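Local coordinates for protein stiv-a81 (Sulfolobus Turreted Icosahedral Virus, PDB 3RKL) that is of unknown function but pairs two long antiparallel helices into a hairpin that assembles with other copies into helical bundles, at residues 32-36 with 64-68; 39-43 with 57-61. The protein carries 1 engineered substitution. One frame throughout, in Å; residues are numbered along the deposited sequence. Where two conformers were deposited one is given.

Interaction 1: 32-36 with 64-68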
# COMPACT_ATOMS: atom_id res chain seq x y z
N LEU A 32 7.30 -0.41 -15.77
CA LEU A 32 7.40 -1.76 -16.32
C LEU A 32 7.50 -2.81 -15.20
O LEU A 32 6.91 -3.88 -15.30
CB LEU A 32 8.60 -1.88 -17.26
CG LEU A 32 8.48 -1.14 -18.60
CD1 LEU A 32 9.84 -1.05 -19.28
CD2 LEU A 32 7.49 -1.81 -19.51
N ALA A 33 8.22 -2.50 -14.11
CA ALA A 33 8.30 -3.44 -12.99
C ALA A 33 6.93 -3.66 -12.36
O ALA A 33 6.58 -4.78 -11.99
CB ALA A 33 9.33 -2.97 -11.92
N GLU A 34 6.18 -2.58 -12.22
CA GLU A 34 4.84 -2.64 -11.67
C GLU A 34 3.91 -3.48 -12.56
O GLU A 34 3.12 -4.28 -12.06
CB GLU A 34 4.31 -1.22 -11.51
CG GLU A 34 3.01 -1.11 -10.79
CD GLU A 34 2.61 0.33 -10.56
OE1 GLU A 34 2.88 1.19 -11.44
OE2 GLU A 34 2.02 0.61 -9.49
N ILE A 35 4.01 -3.28 -13.88
CA ILE A 35 3.21 -4.06 -14.83
C ILE A 35 3.53 -5.55 -14.72
O ILE A 35 2.63 -6.39 -14.69
CB ILE A 35 3.38 -3.52 -16.28
CG1 ILE A 35 2.65 -2.20 -16.43
CG2 ILE A 35 2.90 -4.55 -17.31
CD1 ILE A 35 3.12 -1.35 -17.60
N VAL A 36 4.82 -5.89 -14.67
CA VAL A 36 5.23 -7.28 -14.54
C VAL A 36 4.70 -7.88 -13.24
O VAL A 36 4.15 -8.98 -13.24
CB VAL A 36 6.77 -7.40 -14.64
CG1 VAL A 36 7.26 -8.79 -14.28
CG2 VAL A 36 7.23 -7.02 -16.07
N TYR A 64 6.85 -7.77 -21.29
CA TYR A 64 7.15 -6.60 -20.45
C TYR A 64 8.40 -6.82 -19.60
O TYR A 64 9.15 -5.88 -19.39
CB TYR A 64 5.91 -6.18 -19.65
CG TYR A 64 5.04 -5.28 -20.48
CD1 TYR A 64 5.20 -3.91 -20.43
CD2 TYR A 64 4.12 -5.80 -21.38
CE1 TYR A 64 4.45 -3.06 -21.21
CE2 TYR A 64 3.36 -4.95 -22.19
CZ TYR A 64 3.54 -3.58 -22.09
OH TYR A 64 2.80 -2.72 -22.86
N ALA A 65 8.66 -8.05 -19.17
CA ALA A 65 9.90 -8.36 -18.46
C ALA A 65 11.12 -8.17 -19.38
O ALA A 65 12.18 -7.72 -18.94
CB ALA A 65 9.86 -9.78 -17.90
N ILE A 66 10.97 -8.52 -20.65
CA ILE A 66 12.03 -8.32 -21.65
C ILE A 66 12.30 -6.80 -21.82
O ILE A 66 13.46 -6.37 -21.82
CB ILE A 66 11.69 -8.99 -22.99
CG1 ILE A 66 11.84 -10.51 -22.87
CG2 ILE A 66 12.55 -8.43 -24.13
CD1 ILE A 66 13.29 -11.02 -22.88
N TYR A 67 11.24 -6.01 -21.93
CA TYR A 67 11.39 -4.55 -22.09
C TYR A 67 12.10 -3.94 -20.88
O TYR A 67 12.96 -3.06 -21.00
CB TYR A 67 10.04 -3.89 -22.30
CG TYR A 67 9.26 -4.39 -23.50
CD1 TYR A 67 9.91 -4.96 -24.60
CD2 TYR A 67 7.88 -4.29 -23.53
CE1 TYR A 67 9.20 -5.42 -25.68
CE2 TYR A 67 7.17 -4.73 -24.63
CZ TYR A 67 7.83 -5.30 -25.69
OH TYR A 67 7.09 -5.75 -26.77
N LEU A 68 11.73 -4.45 -19.71
CA LEU A 68 12.34 -4.02 -18.46
C LEU A 68 13.84 -4.36 -18.41
O LEU A 68 14.66 -3.53 -18.01
CB LEU A 68 11.59 -4.67 -17.30
CG LEU A 68 12.00 -4.37 -15.88
CD1 LEU A 68 12.10 -2.85 -15.61
CD2 LEU A 68 11.01 -5.07 -14.96

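Interaction 2: 39-43 with 57-61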
# COMPACT_ATOMS: atom_id res chain seq x y z
N LEU A 39 0.89 -8.37 -13.57
CA LEU A 39 0.57 -9.51 -14.44
C LEU A 39 0.77 -10.83 -13.71
O LEU A 39 -0.07 -11.73 -13.75
CB LEU A 39 1.40 -9.48 -15.74
CG LEU A 39 0.79 -8.61 -16.84
CD1 LEU A 39 1.85 -8.14 -17.83
CD2 LEU A 39 -0.32 -9.37 -17.55
N ALA A 40 1.90 -10.93 -13.01
CA ALA A 40 2.19 -12.14 -12.28
C ALA A 40 1.14 -12.41 -11.20
O ALA A 40 0.71 -13.55 -11.01
CB ALA A 40 3.59 -12.07 -11.66
N LYS A 41 0.74 -11.37 -10.48
CA LYS A 41 -0.26 -11.52 -9.43
C LYS A 41 -1.63 -11.87 -9.99
O LYS A 41 -2.38 -12.62 -9.37
CB LYS A 41 -0.38 -10.25 -8.59
CG LYS A 41 -1.23 -10.44 -7.35
CD LYS A 41 -0.85 -9.47 -6.22
CE LYS A 41 -1.01 -10.10 -4.85
NZ LYS A 41 -0.05 -11.22 -4.62
N LEU A 42 -1.96 -11.30 -11.14
CA LEU A 42 -3.24 -11.59 -11.80
C LEU A 42 -3.30 -13.05 -12.24
O LEU A 42 -4.31 -13.71 -12.08
CB LEU A 42 -3.43 -10.67 -13.00
CG LEU A 42 -4.66 -10.95 -13.86
CD1 LEU A 42 -5.97 -10.83 -13.07
CD2 LEU A 42 -4.66 -10.02 -15.06
N ILE A 43 -2.20 -13.54 -12.82
CA ILE A 43 -2.13 -14.95 -13.22
C ILE A 43 -2.33 -15.85 -12.00
O ILE A 43 -3.09 -16.81 -12.05
CB ILE A 43 -0.81 -15.24 -13.95
CG1 ILE A 43 -0.81 -14.55 -15.31
CG2 ILE A 43 -0.60 -16.75 -14.09
CD1 ILE A 43 0.55 -14.56 -15.99
N LEU A 57 -1.79 -13.76 -21.34
CA LEU A 57 -1.28 -13.17 -20.10
C LEU A 57 0.18 -13.55 -19.84
O LEU A 57 0.97 -12.70 -19.44
CB LEU A 57 -2.15 -13.52 -18.88
CG LEU A 57 -3.55 -12.87 -18.86
CD1 LEU A 57 -4.26 -13.25 -17.57
CD2 LEU A 57 -3.47 -11.36 -18.97
N TYR A 58 0.53 -14.81 -20.09
CA TYR A 58 1.93 -15.27 -19.94
C TYR A 58 2.85 -14.59 -20.96
O TYR A 58 4.00 -14.24 -20.64
CB TYR A 58 2.05 -16.79 -20.07
CG TYR A 58 1.40 -17.58 -18.95
CD1 TYR A 58 2.11 -17.95 -17.83
CD2 TYR A 58 0.07 -17.98 -19.04
CE1 TYR A 58 1.50 -18.68 -16.80
CE2 TYR A 58 -0.54 -18.71 -18.03
CZ TYR A 58 0.18 -19.05 -16.91
OH TYR A 58 -0.43 -19.77 -15.90
N ASN A 59 2.34 -14.42 -22.18
CA ASN A 59 3.05 -13.72 -23.25
C ASN A 59 3.33 -12.26 -22.88
O ASN A 59 4.46 -11.79 -23.01
CB ASN A 59 2.27 -13.80 -24.57
CG ASN A 59 2.29 -15.19 -25.18
OD1 ASN A 59 3.26 -15.93 -25.03
ND2 ASN A 59 1.22 -15.54 -25.90
N LEU A 60 2.30 -11.55 -22.40
CA LEU A 60 2.45 -10.15 -21.95
C LEU A 60 3.47 -10.05 -20.83
O LEU A 60 4.29 -9.14 -20.80
CB LEU A 60 1.12 -9.58 -21.44
CG LEU A 60 0.05 -9.16 -22.45
CD1 LEU A 60 -1.24 -8.85 -21.70
CD2 LEU A 60 0.50 -7.96 -23.27
N LEU A 61 3.35 -10.96 -19.87
CA LEU A 61 4.27 -11.00 -18.73
C LEU A 61 5.72 -11.06 -19.19
O LEU A 61 6.57 -10.29 -18.72
CB LEU A 61 3.93 -12.17 -17.82
CG LEU A 61 4.84 -12.40 -16.61
CD1 LEU A 61 4.90 -11.16 -15.73
CD2 LEU A 61 4.40 -13.60 -15.81

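Interaction 1: 32-36 with 64-68
This is a buried, largely apolar helix-helix contact near the centre of the chain, where helix 25-46 runs alongside helix 55-80 in the opposite sense. The segment axes come within 9.1 Å at a crossing angle of -154°. Leu32 does much of the work: its CD2 meets Tyr64 CD1 at the ring edge at 3.2 Å, while its CD1 lies 3.9 Å from Leu68 N, against the opposing backbone. Ile35 takes the flat side of the same ring, with Ile35 CG2 4.2 Å from the Tyr64 ring centroid in a CH-pi contact. One turn on from Leu32, Val36 CG2 sits 3.6 Å from Ala65 N. The packing is consistent with a four-helix bundle in which this chain supplies one helical hairpin and a second subunit probably the other; Leu68 also packs on Leu68 of that subunit. Leu68 CD2 lies 3.7 Å from Ala33 CA and 4.1 Å from Ala33 CB. Toward the beta-sheet, Tyr67 stacks on Phe20 and its OH hydrogen-bonds Glu63.

Interaction 2: 39-43 with 57-61
Ile43 lies over the ring of Tyr58: its CD1 is 4.2 Å from the Tyr58 ring centroid and only 13° off the ring normal, a CH-pi contact on the face. Tyr58 starts with its CB pointing away from helix 25-46, yet the ring swings back, so that Tyr58 OH comes to 3.5 Å from Ile43 CG2. The same isoleucine fills the gap between two leucines one turn apart, with Ile43 CG1 3.9 Å from Leu57 CB and Ile43 CD1 4.0 Å from Leu61 CD2. A turn earlier, Leu39 sits level with Leu61, their CA atoms 5.9 Å apart; Leu39 CD1 approaches Leu61 N at 3.8 Å and Leu60 CB at 4.0 Å. Leu42 and Ile43 follow Leu39 by three and four residues, as Leu60 and Leu61 follow Leu57, a spacing consistent with the coiled coil predicted for residues 32-59, with Leu60 and Leu61 just past its end; the chain here folds back as an antiparallel hairpin, segment axes 9.9 Å apart and crossing at -158°. Leu42 adds a smaller contact, its CD2 4.1 Å from Leu57 CD1. Other subunits extend the core: Leu57 packs on Leu57 of a third subunit, and Leu39 on Leu42 of that subunit, while the Tyr58 ring meets Phe75 of a second subunit with the planes at about 55°.

Overall arrangement
Both contacts join helix 25-46 to helix 55-80, and their centres are about 10 Å apart along the hairpin. Because the helices are antiparallel, interaction 2 pairs residues nearer the turn, with 13 residues between its segments, and interaction 1 closes a longer span, with 27. They meet where the Leu61 CD1 methyl packs on the Val36 carbonyl, 3.4 Å from Val36 O, and the side chains of Leu61 and Val36 also touch. The centre of interaction 1, next to the beta-sheet, lies about 3 Å from the centre of the chain, that of interaction 2 about 11 Å. Both touch the third subunit. An acetate ion, probably from the crystallisation liquor, sits about 5 Å from the Ala33 side chain.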